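PDB 1TA9: glycerol dehydrogenase from Schizosaccharomyces pombe, which catalyses the NAD-dependent oxidation of glycerol to dihydroxyacetone, probably at its bound zinc ion, and serves in the assimilation of glycerol. Local coordinates for residues Ser93-Ala98 with Gln141-Thr146; Ile173-Thr178 with Leu210-Thr215; Ser281-Val286 with Leu445-Pro450; Gly340-Val345 with Asn356-Phe361; Pro368-Glu373 with Lys423-Thr428. All coordinates share one frame; numbering follows the deposited sequence.

Interaction 1: residues Ser93-Ala98 with Gln141-Thr146; sequences SAVVLA and QCPDDT
A small, mostly apolar packing contact sets the loop 141-146 against the first half of strand 93-98, in the N-terminal, Rossmann-like part of the fold. Val95 carries it. With CG1 anti to the backbone N (chi1 165°), its CG2 is turned at the loop and meets Thr146 CG2 at 3.5 Å, the two side chains crossing obliquely. On the same methyl, Cys142 SG comes to 3.9 Å of Val95 CG2. At the strand's start Ser93 CB packs against the backbone of Asp145, 3.7 Å from Asp145 O. The loop keeps its own shape by a type I turn from Pro143 to Thr146: Thr146 N and Thr146 OG1 both bond to Pro143 O, the hydroxyl at 2.6 Å and on a lone pair in the carbonyl plane. No hydrogen bond joins the two segments. The loop follows helix 132-139 and leads into strand 148-153, which pairs with strand 93-98 on one side while strand 120-125 pairs on the other.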
# COMPACT_ATOMS: atom_id res chain seq x y z
N SER B 93 29.32 2.25 -53.91
CA SER B 93 29.82 0.89 -53.80
C SER B 93 29.79 0.33 -52.38
O SER B 93 30.16 1.01 -51.42
CB SER B 93 31.25 0.82 -54.34
OG SER B 93 31.73 -0.51 -54.31
N ALA B 94 29.37 -0.93 -52.26
CA ALA B 94 29.29 -1.59 -50.96
C ALA B 94 29.64 -3.07 -51.03
O ALA B 94 29.44 -3.72 -52.05
CB ALA B 94 27.88 -1.41 -50.39
N VAL B 95 30.17 -3.59 -49.93
CA VAL B 95 30.52 -5.00 -49.84
C VAL B 95 29.48 -5.68 -48.97
O VAL B 95 29.12 -5.18 -47.90
CB VAL B 95 31.92 -5.20 -49.19
CG1 VAL B 95 32.10 -6.66 -48.79
CG2 VAL B 95 33.01 -4.80 -50.16
N VAL B 96 28.97 -6.82 -49.43
CA VAL B 96 28.00 -7.57 -48.65
C VAL B 96 28.64 -8.91 -48.32
O VAL B 96 28.98 -9.68 -49.22
CB VAL B 96 26.68 -7.79 -49.42
CG1 VAL B 96 25.73 -8.65 -48.59
CG2 VAL B 96 26.02 -6.45 -49.71
N LEU B 97 28.83 -9.16 -47.03
CA LEU B 97 29.45 -10.38 -46.56
C LEU B 97 28.48 -11.28 -45.80
O LEU B 97 27.82 -10.83 -44.86
CB LEU B 97 30.63 -10.04 -45.64
CG LEU B 97 31.37 -11.20 -44.98
CD1 LEU B 97 32.10 -12.00 -46.06
CD2 LEU B 97 32.35 -10.67 -43.95
N ALA B 98 28.40 -12.54 -46.21
CA ALA B 98 27.51 -13.51 -45.56
C ALA B 98 27.89 -14.93 -45.96
O ALA B 98 28.37 -15.15 -47.06
CB ALA B 98 26.06 -13.23 -45.95
N GLN B 141 39.63 -8.93 -51.22
CA GLN B 141 38.59 -9.08 -52.24
C GLN B 141 37.67 -7.86 -52.27
O GLN B 141 36.71 -7.81 -53.04
CB GLN B 141 37.77 -10.34 -51.97
CG GLN B 141 38.54 -11.64 -52.17
CD GLN B 141 37.72 -12.87 -51.80
OE1 GLN B 141 36.65 -13.11 -52.37
NE2 GLN B 141 38.23 -13.65 -50.86
N CYS B 142 37.97 -6.87 -51.43
CA CYS B 142 37.17 -5.66 -51.37
C CYS B 142 37.78 -4.56 -52.23
O CYS B 142 38.94 -4.18 -52.04
CB CYS B 142 37.08 -5.17 -49.92
SG CYS B 142 36.32 -6.35 -48.76
N PRO B 143 37.02 -4.05 -53.21
CA PRO B 143 37.51 -2.98 -54.10
C PRO B 143 37.98 -1.76 -53.32
O PRO B 143 37.44 -1.43 -52.27
CB PRO B 143 36.29 -2.69 -54.97
CG PRO B 143 35.63 -4.03 -55.08
CD PRO B 143 35.70 -4.54 -53.66
N ASP B 144 38.99 -1.08 -53.85
CA ASP B 144 39.55 0.10 -53.19
C ASP B 144 38.54 1.24 -53.05
O ASP B 144 38.68 2.09 -52.17
CB ASP B 144 40.77 0.61 -53.96
CG ASP B 144 41.89 -0.40 -53.99
OD1 ASP B 144 42.33 -0.84 -52.91
OD2 ASP B 144 42.35 -0.74 -55.10
N ASP B 145 37.53 1.26 -53.92
CA ASP B 145 36.53 2.31 -53.86
C ASP B 145 35.32 1.89 -53.03
O ASP B 145 34.27 2.52 -53.10
CB ASP B 145 36.09 2.70 -55.28
CG ASP B 145 35.34 1.59 -55.99
OD1 ASP B 145 35.84 0.45 -56.01
OD2 ASP B 145 34.24 1.87 -56.53
N THR B 146 35.49 0.84 -52.24
CA THR B 146 34.41 0.35 -51.37
C THR B 146 34.12 1.41 -50.31
O THR B 146 35.04 1.87 -49.62
CB THR B 146 34.82 -0.97 -50.66
OG1 THR B 146 35.01 -2.00 -51.64
CG2 THR B 146 33.73 -1.40 -49.68

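Interaction 2: residues Ile173-Thr178 with Leu210-Thr215; sequences IICPTT and LIFIDT
Two neighbouring strands of the central parallel sheet meet here, 173-176 beside 210-214, in the dinucleotide-binding part of the enzyme. Ile174 lends both of its backbone groups to the pairing: Ile174 N donates to Leu210 O at 2.8 Å, nearly along the C=O axis, and Ile174 O accepts from Phe212 N at 2.8 Å. Ile173 and Leu210 lie side by side on one face, pointing the same way, with Ile173 CG2 3.7 Å from Leu210 CD2. On that face too, Cys175 SG, anti to its carbonyl carbon, sits 3.8 Å from Phe212 CB and near the plane of the ring at its edge, a sulfur-aromatic contact; Phe79 meets the same ring edge-to-face. This is the parallel sheet of a Rossmann-like domain, and the chain leaving strand 173-176 carries Thr177 and Thr178, which probably bind NAD(+). On the other face Ile174 packs on Met158 of helix 155-167. Pro176 crosses Ile213 at about a right angle, and Pro176 CG to Ile213 CG1, at 3.4 Å, is tight. Phe212 O is buried without a hydrogen-bond partner and has Cys175 CA at 3.1 Å, a CA-H...O contact. Where the strands diverge a water steps in, giving a hydrogen to Pro176 O at 2.8 Å and accepting from Asp214 N.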
# COMPACT_ATOMS: atom_id res chain seq x y z
N ILE B 173 27.99 -1.82 -41.45
CA ILE B 173 26.56 -2.04 -41.32
C ILE B 173 26.40 -3.50 -40.94
O ILE B 173 26.78 -4.41 -41.68
CB ILE B 173 25.81 -1.72 -42.65
CG1 ILE B 173 25.95 -0.23 -42.96
CG2 ILE B 173 24.34 -2.10 -42.53
CD1 ILE B 173 25.17 0.24 -44.18
N ILE B 174 25.83 -3.73 -39.75
CA ILE B 174 25.65 -5.07 -39.21
C ILE B 174 24.19 -5.50 -39.28
O ILE B 174 23.31 -4.81 -38.75
CB ILE B 174 26.13 -5.10 -37.74
CG1 ILE B 174 27.55 -4.54 -37.64
CG2 ILE B 174 26.09 -6.52 -37.20
CD1 ILE B 174 28.62 -5.35 -38.36
N CYS B 175 23.94 -6.64 -39.92
CA CYS B 175 22.58 -7.14 -40.08
C CYS B 175 22.40 -8.53 -39.49
O CYS B 175 22.58 -9.53 -40.18
CB CYS B 175 22.22 -7.18 -41.57
SG CYS B 175 22.69 -5.70 -42.47
N PRO B 176 22.04 -8.60 -38.20
CA PRO B 176 21.84 -9.91 -37.57
C PRO B 176 20.65 -10.64 -38.20
O PRO B 176 19.63 -10.02 -38.50
CB PRO B 176 21.61 -9.55 -36.10
CG PRO B 176 20.97 -8.20 -36.18
CD PRO B 176 21.78 -7.50 -37.25
N THR B 177 20.80 -11.94 -38.40
CA THR B 177 19.73 -12.74 -39.00
C THR B 177 18.97 -13.57 -37.96
O THR B 177 18.05 -14.32 -38.29
CB THR B 177 20.29 -13.65 -40.11
OG1 THR B 177 21.38 -14.42 -39.60
CG2 THR B 177 20.77 -12.80 -41.28
N THR B 178 19.38 -13.42 -36.71
CA THR B 178 18.73 -14.07 -35.58
C THR B 178 18.92 -13.10 -34.43
O THR B 178 19.79 -12.22 -34.49
CB THR B 178 19.40 -15.41 -35.19
OG1 THR B 178 20.78 -15.18 -34.88
CG2 THR B 178 19.28 -16.42 -36.32
N LEU B 210 25.60 1.19 -38.31
CA LEU B 210 24.19 0.85 -38.41
C LEU B 210 23.92 -0.61 -38.10
O LEU B 210 24.63 -1.49 -38.58
CB LEU B 210 23.66 1.15 -39.82
CG LEU B 210 22.30 0.55 -40.21
CD1 LEU B 210 21.17 1.25 -39.46
CD2 LEU B 210 22.09 0.70 -41.72
N ILE B 211 22.92 -0.86 -37.27
CA ILE B 211 22.49 -2.22 -36.96
C ILE B 211 21.15 -2.26 -37.70
O ILE B 211 20.25 -1.48 -37.41
CB ILE B 211 22.31 -2.47 -35.45
CG1 ILE B 211 23.66 -2.83 -34.80
CG2 ILE B 211 21.39 -3.66 -35.24
CD1 ILE B 211 24.81 -1.91 -35.12
N PHE B 212 21.04 -3.16 -38.66
CA PHE B 212 19.88 -3.27 -39.53
C PHE B 212 19.26 -4.66 -39.38
O PHE B 212 19.89 -5.66 -39.71
CB PHE B 212 20.37 -3.02 -40.97
CG PHE B 212 19.28 -2.85 -41.99
CD1 PHE B 212 18.08 -2.24 -41.68
CD2 PHE B 212 19.50 -3.27 -43.31
CE1 PHE B 212 17.10 -2.04 -42.66
CE2 PHE B 212 18.54 -3.07 -44.29
CZ PHE B 212 17.33 -2.45 -43.97
N ILE B 213 18.03 -4.71 -38.89
CA ILE B 213 17.35 -5.98 -38.65
C ILE B 213 16.03 -6.15 -39.38
O ILE B 213 15.14 -5.31 -39.26
CB ILE B 213 17.06 -6.17 -37.14
CG1 ILE B 213 18.34 -6.00 -36.33
CG2 ILE B 213 16.44 -7.54 -36.89
CD1 ILE B 213 18.11 -6.02 -34.83
N ASP B 214 15.90 -7.25 -40.12
CA ASP B 214 14.67 -7.54 -40.83
C ASP B 214 13.96 -8.59 -39.97
O ASP B 214 14.41 -9.74 -39.87
CB ASP B 214 14.97 -8.09 -42.23
CG ASP B 214 13.71 -8.35 -43.05
OD1 ASP B 214 13.75 -8.17 -44.29
OD2 ASP B 214 12.67 -8.74 -42.46
N THR B 215 12.87 -8.20 -39.32
CA THR B 215 12.16 -9.10 -38.43
C THR B 215 11.43 -10.26 -39.10
O THR B 215 10.98 -11.18 -38.43
CB THR B 215 11.20 -8.32 -37.52
OG1 THR B 215 10.39 -7.45 -38.32
CG2 THR B 215 12.00 -7.48 -36.52
O HOH W 1 17.26 -9.85 -40.00

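Interaction 3: residues Ser281-Val286 with Leu445-Pro450; sequences SNTRGV and LTDIHP
Thr283 holds CG2 anti to its backbone N (chi1 -60° for OG1), and His449 has its CG anti as well (chi1 -172°), so the methyl of the one is brought up to the root of the other's ring. Thr283 CG2 lies 3.4 Å from His449 CB and near the plane of the imidazole, at its edge. Asp447 OD2 approaches the same methyl to 3.7 Å, while Thr283 OG1, bonded to Ile279 O in its own helix, has Ile448 CG1 4.0 Å away. The tail fixes its own shape. Asp447 OD2 accepts from His449 N at 2.9 Å, met from above the carboxylate plane, and His449 ND1 gives a fairly straight bond of 2.8 Å to Pro450 OXT, which lies close to the ring plane. Pro450 CD lies over one face of that ring, toward its rim. Beyond the ring, Arg284 NH1 stands 4.0 Å from His449 NE2, with guanidinium and imidazole planes 74° apart; both nitrogens bond Ser419 of the second subunit, and Arg284 also forms a salt bridge with Asp418 of that subunit. The nearby guanidinium would probably disfavour a second proton on the histidine, the terminal carboxylate favour it. The contact thus joins an Asx turn at Asp447, in the C-terminal tail, to a helix ending in a Schellman motif at Gly285, at a subunit interface.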
# COMPACT_ATOMS: atom_id res chain seq x y z
N SER B 281 4.99 -16.18 -30.10
CA SER B 281 4.85 -15.57 -31.42
C SER B 281 5.85 -16.18 -32.42
O SER B 281 5.47 -16.59 -33.52
CB SER B 281 5.07 -14.05 -31.33
OG SER B 281 4.00 -13.42 -30.64
N ASN B 282 7.12 -16.22 -32.02
CA ASN B 282 8.19 -16.78 -32.86
C ASN B 282 7.84 -18.23 -33.22
O ASN B 282 7.93 -18.64 -34.38
CB ASN B 282 9.52 -16.72 -32.08
CG ASN B 282 10.75 -17.01 -32.94
OD1 ASN B 282 11.88 -16.87 -32.45
ND2 ASN B 282 10.55 -17.39 -34.20
N THR B 283 7.43 -19.00 -32.22
CA THR B 283 7.06 -20.40 -32.43
C THR B 283 5.93 -20.52 -33.46
O THR B 283 5.96 -21.40 -34.32
CB THR B 283 6.62 -21.07 -31.11
OG1 THR B 283 7.70 -21.03 -30.16
CG2 THR B 283 6.24 -22.52 -31.34
N ARG B 284 4.94 -19.64 -33.37
CA ARG B 284 3.80 -19.66 -34.28
C ARG B 284 4.13 -18.97 -35.60
O ARG B 284 3.33 -18.98 -36.54
CB ARG B 284 2.59 -18.98 -33.61
CG ARG B 284 1.25 -19.14 -34.34
CD ARG B 284 0.85 -20.61 -34.43
NE ARG B 284 -0.47 -20.80 -35.04
CZ ARG B 284 -1.61 -20.86 -34.35
NH1 ARG B 284 -1.61 -20.73 -33.03
NH2 ARG B 284 -2.76 -21.05 -35.00
N GLY B 285 5.31 -18.37 -35.68
CA GLY B 285 5.72 -17.69 -36.90
C GLY B 285 5.03 -16.37 -37.17
O GLY B 285 4.95 -15.94 -38.33
N VAL B 286 4.53 -15.71 -36.13
CA VAL B 286 3.84 -14.44 -36.31
C VAL B 286 4.66 -13.29 -35.71
O VAL B 286 5.13 -13.37 -34.58
CB VAL B 286 2.42 -14.47 -35.68
CG1 VAL B 286 1.56 -15.48 -36.43
CG2 VAL B 286 2.49 -14.84 -34.21
N LEU B 445 14.89 -30.00 -30.09
CA LEU B 445 14.64 -31.39 -30.45
C LEU B 445 13.14 -31.62 -30.60
O LEU B 445 12.71 -32.48 -31.37
CB LEU B 445 15.21 -32.32 -29.38
CG LEU B 445 16.74 -32.35 -29.31
CD1 LEU B 445 17.20 -33.13 -28.10
CD2 LEU B 445 17.28 -32.97 -30.60
N THR B 446 12.36 -30.84 -29.87
CA THR B 446 10.91 -30.95 -29.91
C THR B 446 10.27 -29.57 -30.00
O THR B 446 10.89 -28.56 -29.67
CB THR B 446 10.38 -31.66 -28.64
OG1 THR B 446 10.83 -30.96 -27.47
CG2 THR B 446 10.88 -33.10 -28.58
N ASP B 447 9.02 -29.53 -30.45
CA ASP B 447 8.27 -28.29 -30.60
C ASP B 447 7.80 -27.82 -29.21
O ASP B 447 7.04 -28.53 -28.55
CB ASP B 447 7.06 -28.53 -31.51
CG ASP B 447 6.19 -27.30 -31.67
OD1 ASP B 447 5.05 -27.46 -32.17
OD2 ASP B 447 6.62 -26.19 -31.30
N ILE B 448 8.24 -26.65 -28.77
CA ILE B 448 7.83 -26.15 -27.46
C ILE B 448 6.45 -25.50 -27.46
O ILE B 448 5.97 -25.07 -26.41
CB ILE B 448 8.85 -25.14 -26.87
CG1 ILE B 448 9.00 -23.94 -27.81
CG2 ILE B 448 10.17 -25.82 -26.61
CD1 ILE B 448 9.84 -22.81 -27.23
N HIS B 449 5.82 -25.42 -28.63
CA HIS B 449 4.50 -24.81 -28.70
C HIS B 449 3.52 -25.65 -27.88
O HIS B 449 3.51 -26.87 -27.97
CB HIS B 449 4.01 -24.72 -30.15
CG HIS B 449 2.75 -23.93 -30.31
ND1 HIS B 449 1.52 -24.40 -29.90
CD2 HIS B 449 2.53 -22.69 -30.80
CE1 HIS B 449 0.60 -23.48 -30.13
NE2 HIS B 449 1.19 -22.43 -30.68
N PRO B 450 2.68 -24.99 -27.07
CA PRO B 450 1.70 -25.70 -26.24
C PRO B 450 0.86 -26.70 -27.03
O PRO B 450 0.45 -27.72 -26.44
CB PRO B 450 0.87 -24.56 -25.63
CG PRO B 450 1.02 -23.45 -26.63
CD PRO B 450 2.48 -23.53 -26.98
OXT PRO B 450 0.62 -26.44 -28.23

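Interaction 4: residues Gly340-Val345 with Asn356-Phe361; sequences GTLVQV and NNLASF
Leu358 and Leu342, with Ala359 beside them, bury the most surface where helix 333-347 packs on helix 352-364. Leu358 points at the opposite helix with CG anti to the backbone N (chi1 -176°), and its CD2 methyl is the centre of the contact. Three side chains meet that methyl: Val345 CG2 is closest, 3.8 Å from Leu358 CD2; Leu342 CD2 is 4.0 Å from Leu358 CD2; and Thr341 CG2 is likewise 4.0 Å from it, its side chain crossing the leucine at about a right angle. Leu342 leaves its helix in another direction, with CG anti to the carbonyl carbon (chi1 -71°), and only its end swings over to the partner. There Leu342 CD2 rests on Ala359, 4.0 Å from its backbone N and 4.2 Å from its CB methyl. The two segments run almost exactly antiparallel, at 174°, as the arms of an alpha-alpha hairpin in the helical part of the fold. The segment axes come no closer than 10.6 Å, a gap bridged by branched side chains; no hydrogen bond links the segments. Thr341 OG1 bonds back to Val337 O, which leaves its methyl for the leucine. Phe355 and Met362, just before and just after 356-361 on helix 352-364, extend the apolar packing round Leu342. The side chain of Thr341 lies about 9 Å from the bound zinc, whose ligands include His333, at the start of helix 333-347.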
# COMPACT_ATOMS: atom_id res chain seq x y z
N GLY B 340 25.02 -18.70 -16.18
CA GLY B 340 26.03 -17.86 -15.56
C GLY B 340 25.43 -16.71 -14.76
O GLY B 340 26.01 -16.27 -13.76
N THR B 341 24.27 -16.23 -15.18
CA THR B 341 23.59 -15.15 -14.48
C THR B 341 23.08 -15.67 -13.14
O THR B 341 23.15 -14.97 -12.13
CB THR B 341 22.43 -14.59 -15.33
OG1 THR B 341 22.95 -14.07 -16.56
CG2 THR B 341 21.71 -13.45 -14.59
N LEU B 342 22.59 -16.91 -13.12
CA LEU B 342 22.11 -17.49 -11.87
C LEU B 342 23.30 -17.67 -10.93
O LEU B 342 23.18 -17.52 -9.72
CB LEU B 342 21.43 -18.83 -12.11
CG LEU B 342 20.07 -18.80 -12.82
CD1 LEU B 342 19.50 -20.21 -12.89
CD2 LEU B 342 19.11 -17.88 -12.06
N VAL B 343 24.46 -18.01 -11.50
CA VAL B 343 25.65 -18.18 -10.69
C VAL B 343 26.02 -16.83 -10.08
O VAL B 343 26.39 -16.75 -8.91
CB VAL B 343 26.85 -18.71 -11.52
CG1 VAL B 343 28.08 -18.84 -10.62
CG2 VAL B 343 26.50 -20.07 -12.13
N GLN B 344 25.90 -15.75 -10.86
CA GLN B 344 26.22 -14.43 -10.31
C GLN B 344 25.26 -14.10 -9.17
O GLN B 344 25.63 -13.45 -8.21
CB GLN B 344 26.14 -13.32 -11.37
CG GLN B 344 26.46 -11.94 -10.76
CD GLN B 344 26.76 -10.86 -11.78
OE1 GLN B 344 27.30 -11.13 -12.85
NE2 GLN B 344 26.44 -9.61 -11.43
N VAL B 345 24.02 -14.56 -9.30
CA VAL B 345 23.01 -14.32 -8.27
C VAL B 345 23.42 -14.99 -6.96
O VAL B 345 23.17 -14.48 -5.87
CB VAL B 345 21.62 -14.85 -8.72
CG1 VAL B 345 20.68 -14.96 -7.54
CG2 VAL B 345 21.04 -13.90 -9.76
N ASN B 356 14.84 -17.77 -6.96
CA ASN B 356 13.73 -18.51 -7.55
C ASN B 356 12.93 -17.70 -8.55
O ASN B 356 12.48 -18.23 -9.57
CB ASN B 356 12.78 -19.03 -6.45
CG ASN B 356 13.40 -20.15 -5.64
OD1 ASN B 356 14.40 -20.75 -6.04
ND2 ASN B 356 12.80 -20.45 -4.49
N ASN B 357 12.73 -16.42 -8.28
CA ASN B 357 11.98 -15.59 -9.20
C ASN B 357 12.66 -15.52 -10.57
O ASN B 357 12.00 -15.55 -11.60
CB ASN B 357 11.78 -14.19 -8.63
CG ASN B 357 10.79 -14.17 -7.48
OD1 ASN B 357 9.92 -15.03 -7.38
ND2 ASN B 357 10.90 -13.18 -6.61
N LEU B 358 13.99 -15.44 -10.57
CA LEU B 358 14.72 -15.37 -11.84
C LEU B 358 14.81 -16.74 -12.49
O LEU B 358 14.58 -16.87 -13.69
CB LEU B 358 16.13 -14.81 -11.61
CG LEU B 358 17.01 -14.59 -12.85
CD1 LEU B 358 16.31 -13.65 -13.83
CD2 LEU B 358 18.35 -14.01 -12.42
N ALA B 359 15.12 -17.77 -11.71
CA ALA B 359 15.22 -19.12 -12.23
C ALA B 359 13.88 -19.58 -12.83
O ALA B 359 13.85 -20.23 -13.87
CB ALA B 359 15.65 -20.08 -11.13
N SER B 360 12.78 -19.23 -12.17
CA SER B 360 11.46 -19.62 -12.67
C SER B 360 11.18 -18.95 -14.01
O SER B 360 10.60 -19.56 -14.92
CB SER B 360 10.36 -19.26 -11.67
OG SER B 360 10.39 -17.89 -11.34
N PHE B 361 11.59 -17.69 -14.14
CA PHE B 361 11.40 -16.94 -15.38
C PHE B 361 12.19 -17.62 -16.50
O PHE B 361 11.68 -17.80 -17.61
CB PHE B 361 11.88 -15.50 -15.23
CG PHE B 361 11.61 -14.64 -16.45
CD1 PHE B 361 10.33 -14.13 -16.68
CD2 PHE B 361 12.61 -14.38 -17.37
CE1 PHE B 361 10.06 -13.37 -17.82
CE2 PHE B 361 12.35 -13.62 -18.52
CZ PHE B 361 11.08 -13.11 -18.74

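Interaction 5: residues Pro368-Glu373 with Lys423-Thr428; sequences PITLEE and KWQEQT
Pro368 leads into a short N-capped helical turn that packs on the C-terminal part of helix 407-428, in the helical part of the fold. Ile369 comes next, with CG1 in the crowded position between backbone N and carbonyl carbon (chi1 60°); this sends CD1 across to the indole, 4.0 Å from Trp424 CE3, the side chains crossing at about a right angle. Its backbone N is held by Glu373, Ile369 N to Glu373 OE2 being 3.1 Å. Thr370 is the N-cap. Its OG1 accepts from Glu373 N at 3.3 Å and donates to Glu373 OE2 at 2.8 Å, on the anti lone pair, while Thr370 CG2 reaches tip to tip toward the extended Gln425, 3.7 Å from its NE2. Leu371 turns elsewhere, packing on Arg284 of the third subunit. Glu373 closes the turn: OE2 takes two protein donors, Ile369 N coming from above the carboxylate plane, and OE1 accepts from Phe434 N, so the buried carboxylate is gripped by three hydrogen bonds that probably stabilise its charge. Gln425 NE2 stays 3.9 Å from Glu373 OE2, the amide and carboxylate planes 45° apart. Between the segments a water gives a hydrogen to Thr370 OG1 at 2.8 Å and accepts a long, weak bond from Gln425 NE2.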
# COMPACT_ATOMS: atom_id res chain seq x y z
N PRO B 368 18.04 -23.46 -19.87
CA PRO B 368 18.53 -24.46 -18.91
C PRO B 368 18.94 -23.82 -17.58
O PRO B 368 19.65 -22.81 -17.57
CB PRO B 368 19.72 -25.08 -19.64
CG PRO B 368 20.25 -23.93 -20.44
CD PRO B 368 18.99 -23.30 -20.98
N ILE B 369 18.50 -24.40 -16.47
CA ILE B 369 18.84 -23.88 -15.16
C ILE B 369 19.50 -24.92 -14.28
O ILE B 369 19.72 -24.69 -13.09
CB ILE B 369 17.60 -23.34 -14.41
CG1 ILE B 369 16.57 -24.45 -14.22
CG2 ILE B 369 17.02 -22.16 -15.18
CD1 ILE B 369 15.39 -24.04 -13.35
N THR B 370 19.83 -26.07 -14.86
CA THR B 370 20.48 -27.15 -14.13
C THR B 370 21.62 -27.73 -14.95
O THR B 370 21.63 -27.60 -16.18
CB THR B 370 19.50 -28.30 -13.81
OG1 THR B 370 18.94 -28.81 -15.03
CG2 THR B 370 18.37 -27.80 -12.91
N LEU B 371 22.56 -28.38 -14.28
CA LEU B 371 23.70 -29.00 -14.96
C LEU B 371 23.20 -30.11 -15.88
O LEU B 371 23.78 -30.36 -16.95
CB LEU B 371 24.69 -29.56 -13.93
CG LEU B 371 25.41 -28.52 -13.07
CD1 LEU B 371 26.16 -29.20 -11.93
CD2 LEU B 371 26.37 -27.72 -13.95
N GLU B 372 22.13 -30.77 -15.47
CA GLU B 372 21.53 -31.84 -16.26
C GLU B 372 21.11 -31.29 -17.62
O GLU B 372 21.46 -31.85 -18.66
CB GLU B 372 20.31 -32.42 -15.54
CG GLU B 372 19.61 -33.54 -16.30
CD GLU B 372 20.31 -34.89 -16.17
OE1 GLU B 372 20.08 -35.77 -17.03
OE2 GLU B 372 21.07 -35.08 -15.20
N GLU B 373 20.39 -30.17 -17.61
CA GLU B 373 19.92 -29.56 -18.85
C GLU B 373 21.08 -29.04 -19.70
O GLU B 373 21.03 -29.11 -20.93
CB GLU B 373 18.94 -28.43 -18.55
CG GLU B 373 17.72 -28.88 -17.77
CD GLU B 373 16.84 -27.72 -17.37
OE1 GLU B 373 15.90 -27.40 -18.13
OE2 GLU B 373 17.11 -27.12 -16.31
N LYS B 423 15.68 -27.83 -6.48
CA LYS B 423 14.72 -27.72 -5.38
C LYS B 423 13.48 -26.98 -5.87
O LYS B 423 12.35 -27.39 -5.57
CB LYS B 423 15.33 -26.98 -4.19
CG LYS B 423 14.42 -26.90 -2.96
CD LYS B 423 14.15 -28.28 -2.37
CE LYS B 423 13.38 -28.19 -1.06
NZ LYS B 423 13.22 -29.51 -0.40
N TRP B 424 13.68 -25.91 -6.63
CA TRP B 424 12.57 -25.14 -7.16
C TRP B 424 11.69 -26.01 -8.06
O TRP B 424 10.46 -25.96 -7.99
CB TRP B 424 13.07 -23.93 -7.96
CG TRP B 424 11.97 -23.20 -8.67
CD1 TRP B 424 11.09 -22.30 -8.13
CD2 TRP B 424 11.57 -23.37 -10.04
NE1 TRP B 424 10.16 -21.92 -9.07
CE2 TRP B 424 10.43 -22.56 -10.25
CE3 TRP B 424 12.06 -24.14 -11.10
CZ2 TRP B 424 9.78 -22.49 -11.49
CZ3 TRP B 424 11.41 -24.08 -12.33
CH2 TRP B 424 10.28 -23.26 -12.51
N GLN B 425 12.32 -26.83 -8.90
CA GLN B 425 11.57 -27.71 -9.80
C GLN B 425 10.68 -28.65 -8.99
O GLN B 425 9.53 -28.89 -9.34
CB GLN B 425 12.52 -28.53 -10.67
CG GLN B 425 13.46 -27.72 -11.54
CD GLN B 425 14.49 -28.59 -12.23
OE1 GLN B 425 15.08 -29.47 -11.61
NE2 GLN B 425 14.72 -28.33 -13.51
N GLU B 426 11.25 -29.19 -7.92
CA GLU B 426 10.54 -30.11 -7.03
C GLU B 426 9.39 -29.43 -6.30
O GLU B 426 8.26 -29.93 -6.30
CB GLU B 426 11.50 -30.71 -6.01
CG GLU B 426 10.80 -31.44 -4.86
CD GLU B 426 11.67 -31.55 -3.63
OE1 GLU B 426 12.59 -32.40 -3.61
OE2 GLU B 426 11.44 -30.77 -2.67
N GLN B 427 9.67 -28.29 -5.68
CA GLN B 427 8.65 -27.56 -4.93
C GLN B 427 7.46 -27.19 -5.79
O GLN B 427 6.31 -27.33 -5.37
CB GLN B 427 9.22 -26.27 -4.34
CG GLN B 427 10.35 -26.41 -3.35
CD GLN B 427 10.82 -25.06 -2.85
OE1 GLN B 427 11.03 -24.13 -3.64
NE2 GLN B 427 10.98 -24.93 -1.54
N THR B 428 7.73 -26.70 -6.99
CA THR B 428 6.68 -26.26 -7.91
C THR B 428 6.12 -27.35 -8.81
O THR B 428 5.11 -27.15 -9.46
CB THR B 428 7.19 -25.14 -8.82
OG1 THR B 428 8.23 -25.65 -9.66
CG2 THR B 428 7.73 -23.98 -7.99
O HOH W 2 16.90 -30.63 -14.60

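Interactions 1 and 2 come first along the chain and both reach the six-stranded parallel sheet of the nucleotide-binding part, their centres 18 Å apart. The other three belong to the helical part. Interactions 4 and 5 lie on the far side of the chain's centre from interactions 1 and 2; their own centres are 11 Å apart and they touch, Ser360 CB packing 3.3 Å from Trp424 CZ2 and Leu342 on Ile369. Interaction 3 ties helix 258-284 to the C-terminal tail, so interactions 4 and 5 fall in sequence between its segments. Zinc and potassium sit between the two parts, and interactions 3 and 5 both border neighbouring subunits of the octamer.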